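Local coordinates for protein beta-ketothiolase BktB (Ralstonia eutropha, PDB 4NZS) that catalyses the condensation of acetyl-CoA with propionyl-CoA or a second acetyl-CoA to give 3-oxoacyl-CoA and free CoA, supplying precursors for the copolymer PHBV, at residues Val40-Ala43 / Leu44-Ala47; Gly81-Ile84 / Asn85-Ala88. All coordinates share one frame; numbering follows the deposited sequence.

Contact 1 of 2, residues Val40-Ala43 / Leu44-Ala47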
loop_
_atom_site.group_PDB
_atom_site.type_symbol
_atom_site.label_atom_id
_atom_site.label_comp_id
_atom_site.label_asym_id
_atom_site.label_seq_id
_atom_site.Cartn_x
_atom_site.Cartn_y
_atom_site.Cartn_z
ATOM N N VAL A 40 32.663 -2.469 -5.689
ATOM C CA VAL A 40 33.388 -1.546 -6.530
ATOM C C VAL A 40 34.616 -1.184 -5.759
ATOM O O VAL A 40 35.719 -1.333 -6.275
ATOM C CB VAL A 40 32.604 -0.312 -6.861
ATOM C CG1 VAL A 40 33.499 0.703 -7.575
ATOM C CG2 VAL A 40 31.413 -0.684 -7.721
ATOM N N ARG A 41 34.443 -0.740 -4.516
ATOM C CA ARG A 41 35.597 -0.309 -3.750
ATOM C C ARG A 41 36.610 -1.415 -3.609
ATOM O O ARG A 41 37.825 -1.205 -3.810
ATOM C CB ARG A 41 35.221 0.179 -2.384
ATOM C CG ARG A 41 36.310 1.055 -1.797
ATOM C CD ARG A 41 35.727 2.222 -1.051
ATOM N NE ARG A 41 35.133 1.768 0.205
ATOM C CZ ARG A 41 35.840 1.450 1.309
ATOM N NH1 ARG A 41 37.181 1.513 1.329
ATOM N NH2 ARG A 41 35.216 1.067 2.418
ATOM N N GLU A 42 36.144 -2.613 -3.330
ATOM C CA GLU A 42 37.096 -3.702 -3.195
ATOM C C GLU A 42 37.880 -4.067 -4.461
ATOM O O GLU A 42 39.070 -4.414 -4.409
ATOM C CB GLU A 42 36.422 -4.951 -2.669
ATOM C CG GLU A 42 37.357 -5.755 -1.808
ATOM C CD GLU A 42 37.847 -4.914 -0.647
ATOM O OE1 GLU A 42 38.802 -4.134 -0.865
ATOM O OE2 GLU A 42 37.250 -5.001 0.452
ATOM N N ALA A 43 37.229 -4.009 -5.603
ATOM C CA ALA A 43 37.874 -4.439 -6.806
ATOM C C ALA A 43 38.922 -3.425 -7.213
ATOM O O ALA A 43 39.845 -3.744 -7.923
ATOM C CB ALA A 43 36.840 -4.637 -7.912
ATOM N N LEU A 44 38.766 -2.182 -6.793
ATOM C CA LEU A 44 39.819 -1.188 -7.012
ATOM C C LEU A 44 41.096 -1.523 -6.232
ATOM O O LEU A 44 42.195 -1.564 -6.777
ATOM C CB LEU A 44 39.316 0.203 -6.610
ATOM C CG LEU A 44 38.577 1.002 -7.699
ATOM C CD1 LEU A 44 38.528 0.339 -9.081
ATOM C CD2 LEU A 44 37.181 1.374 -7.213
ATOM N N ALA A 45 40.907 -1.766 -4.944
ATOM C CA ALA A 45 41.969 -2.138 -4.039
ATOM C C ALA A 45 42.838 -3.254 -4.585
ATOM O O ALA A 45 44.051 -3.186 -4.501
ATOM C CB ALA A 45 41.365 -2.549 -2.708
ATOM N N ARG A 46 42.218 -4.324 -5.057
ATOM C CA ARG A 46 42.949 -5.431 -5.661
ATOM C C ARG A 46 43.620 -5.026 -6.945
ATOM O O ARG A 46 44.726 -5.430 -7.241
ATOM C CB ARG A 46 42.043 -6.624 -5.897
ATOM C CG ARG A 46 41.134 -6.917 -4.730
ATOM C CD ARG A 46 41.414 -8.264 -4.100
ATOM N NE ARG A 46 40.422 -8.549 -3.076
ATOM C CZ ARG A 46 40.656 -9.229 -1.966
ATOM N NH1 ARG A 46 41.859 -9.722 -1.726
ATOM N NH2 ARG A 46 39.677 -9.422 -1.097
ATOM N N ALA A 47 42.925 -4.224 -7.719
ATOM C CA ALA A 47 43.467 -3.722 -8.952
ATOM C C ALA A 47 44.537 -2.697 -8.647
ATOM O O ALA A 47 45.233 -2.242 -9.535
ATOM C CB ALA A 47 42.374 -3.118 -9.802
#

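Contact 2 of 2, residues Gly81-Ile84 / Asn85-Ala88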
loop_
_atom_site.group_PDB
_atom_site.type_symbol
_atom_site.label_atom_id
_atom_site.label_comp_id
_atom_site.label_asym_id
_atom_site.label_seq_id
_atom_site.Cartn_x
_atom_site.Cartn_y
_atom_site.Cartn_z
ATOM N N GLY A 81 33.972 5.038 -4.481
ATOM C CA GLY A 81 35.175 5.823 -4.718
ATOM C C GLY A 81 35.458 6.391 -6.110
ATOM O O GLY A 81 36.377 7.208 -6.260
ATOM N N VAL A 82 34.706 5.961 -7.128
ATOM C CA VAL A 82 34.943 6.376 -8.515
ATOM C C VAL A 82 34.597 7.824 -8.742
ATOM O O VAL A 82 33.681 8.355 -8.139
ATOM C CB VAL A 82 34.070 5.579 -9.465
ATOM C CG1 VAL A 82 34.173 6.121 -10.895
ATOM C CG2 VAL A 82 34.427 4.097 -9.393
ATOM N N THR A 83 35.307 8.492 -9.631
ATOM C CA THR A 83 34.985 9.878 -9.852
ATOM C C THR A 83 33.618 10.067 -10.430
ATOM O O THR A 83 33.128 9.339 -11.300
ATOM C CB THR A 83 35.943 10.624 -10.764
ATOM O OG1 THR A 83 36.339 9.751 -11.836
ATOM C CG2 THR A 83 37.115 11.116 -9.956
ATOM N N ILE A 84 33.037 11.098 -9.860
ATOM C CA ILE A 84 31.876 11.775 -10.284
ATOM C C ILE A 84 32.083 12.206 -11.736
ATOM O O ILE A 84 31.116 12.468 -12.462
ATOM C CB ILE A 84 31.742 12.970 -9.281
ATOM C CG1 ILE A 84 30.313 13.158 -8.772
ATOM C CG2 ILE A 84 32.356 14.265 -9.831
ATOM C CD1 ILE A 84 30.257 13.449 -7.283
ATOM N N ASN A 85 33.344 12.324 -12.154
ATOM C CA ASN A 85 33.682 12.636 -13.556
ATOM C C ASN A 85 33.472 11.444 -14.506
ATOM O O ASN A 85 33.670 11.572 -15.710
ATOM C CB ASN A 85 35.132 13.157 -13.698
ATOM C CG ASN A 85 35.459 14.388 -12.801
ATOM O OD1 ASN A 85 34.590 15.046 -12.222
ATOM N ND2 ASN A 85 36.748 14.683 -12.692
ATOM N N ALA A 86 33.038 10.305 -13.961
ATOM C CA ALA A 86 32.853 9.051 -14.735
ATOM C C ALA A 86 31.386 8.620 -15.106
ATOM O O ALA A 86 30.563 8.309 -14.230
ATOM C CB ALA A 86 33.522 7.926 -13.965
ATOM N N PRO A 87 31.065 8.599 -16.412
ATOM C CA PRO A 87 29.931 7.851 -17.000
ATOM C C PRO A 87 29.594 6.479 -16.398
ATOM O O PRO A 87 30.438 5.598 -16.278
ATOM C CB PRO A 87 30.352 7.717 -18.470
ATOM C CG PRO A 87 31.159 8.967 -18.728
ATOM C CD PRO A 87 31.559 9.587 -17.388
ATOM N N ALA A 88 28.324 6.296 -16.053
ATOM C CA ALA A 88 27.876 5.101 -15.365
ATOM C C ALA A 88 26.499 4.802 -15.832
ATOM O O ALA A 88 25.675 5.685 -15.902
ATOM C CB ALA A 88 27.865 5.328 -13.858
#

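Contact 1 of 2, residues Val40-Ala43 / Leu44-Ala47
Leu44 lies one helical turn beyond Val40, and the two side chains run alongside each other with their ends in the same direction, CD2 of Leu44 being 3.8 Å from CG1 of Val40. That methyl of Val40 is reached because it stands anti to its own backbone N (chi1 172°), beside the carbonyl carbon. The backbone repeats the i to i+4 link: Leu44 N donates to Val40 O at 3.2 Å. A weak second bond joins Leu44 N to Arg41 O. Ala45 N also gives a weak but nearly straight bond to Arg41 O, while CB of Ala45 packs 3.5 Å from OE1 of Glu42. At Arg46 the backbone N bonds to Glu42 O at 3.2 Å with an N-H...O angle of 168°. CG of Arg46, set beside the backbone N by a chi1 of -44°, lies 3.3 Å from O of Glu42. The guanidinium has Glu42 CG near it at an oblique approach, but NE of Arg46 stays 5.2 Å from OE1 of Glu42, so any attraction between the charges is probably weak; NH1 of Arg46 has a long, weak ion pair with Asp203. Ala47 N closes the series on Ala43 O at 3.1 Å; the same oxygen also bonds to Ser14 OG of strand 10-22. Buried Val40, Ala43, Leu44 and Ala47 pack on Ile118 or Val264 of the sheet, whereas Arg41 and Ala45 are exposed; Glu42 and Arg46 also touch strand 10-22. Main-chain bonds thus hold this turn, the Glu42-Arg46 pair forming no salt bridge.

Contact 2 of 2, residues Gly81-Ile84 / Asn85-Ala88
Ala86 N donates to Thr83 O at 2.8 Å, the hydrogen bond that closes a type I beta turn running from Thr83 to Ala86. The N-H...O angle is 144°, and Ile84 and Asn85 occupy the two corners, both with the negative phi and psi that the type I assignment requires. Apolar packing lies beside the turn bond: CG1 of Val82 touches CB of Ala86 at 3.6 Å. A chi1 of 173° turns that methyl anti to the backbone N of Val82 and makes it the branch that meets Ala86. At the corners the contacts are of mixed polarity. The side chains of Ile84 and Asn85 pass each other at a slant, bringing CG2 of Ile84 within 3.4 Å of OD1 of Asn85, a van der Waals contact between a methyl and an amide oxygen. On Thr83, CB approaches CB of Asn85 at 4.0 Å, whereas OG1 of Thr83 adds no hydrogen bond across the turn. The turn lies between helix 72-79 and strand 88-92. Arg74 of that helix reaches across with NH1 to Ile84 O, and more weakly to Ala86 O, while Val82 packs on Ala77. Pro87 pairs through its backbone with Val57 of strand 57-60. At the subunit boundary Ile84 packs on Pro292 of the second subunit, and Ala88 O accepts a hydrogen bond from Gln390 NE2 of the second subunit, so the connection from the helix to strand 88-92, the outermost strand at that end of the sheet within this chain, also forms part of the interface.

Overall arrangement
From the N terminus, strand 10-22 leads to helix 32-47, on whose later part contact 1 lies, closing no loop. The chain then passes through strand 57-60 and helices 67-70 and 72-79 before contact 2 closes a tight turn ahead of strand 88-92, the outermost strand of the large mixed sheet at that end within this chain. Each contact spans a continuous run, so the two follow in series without nesting or crossing. Their centres are about 14 Å apart, and they meet where CG1 of Val40 packs 4.0 Å from CG2 of Val82. Contact 1 joins its helix to the sheet's inner strands; contact 2 ties helix 72-79 to strand 88-92 and the neighbouring subunit.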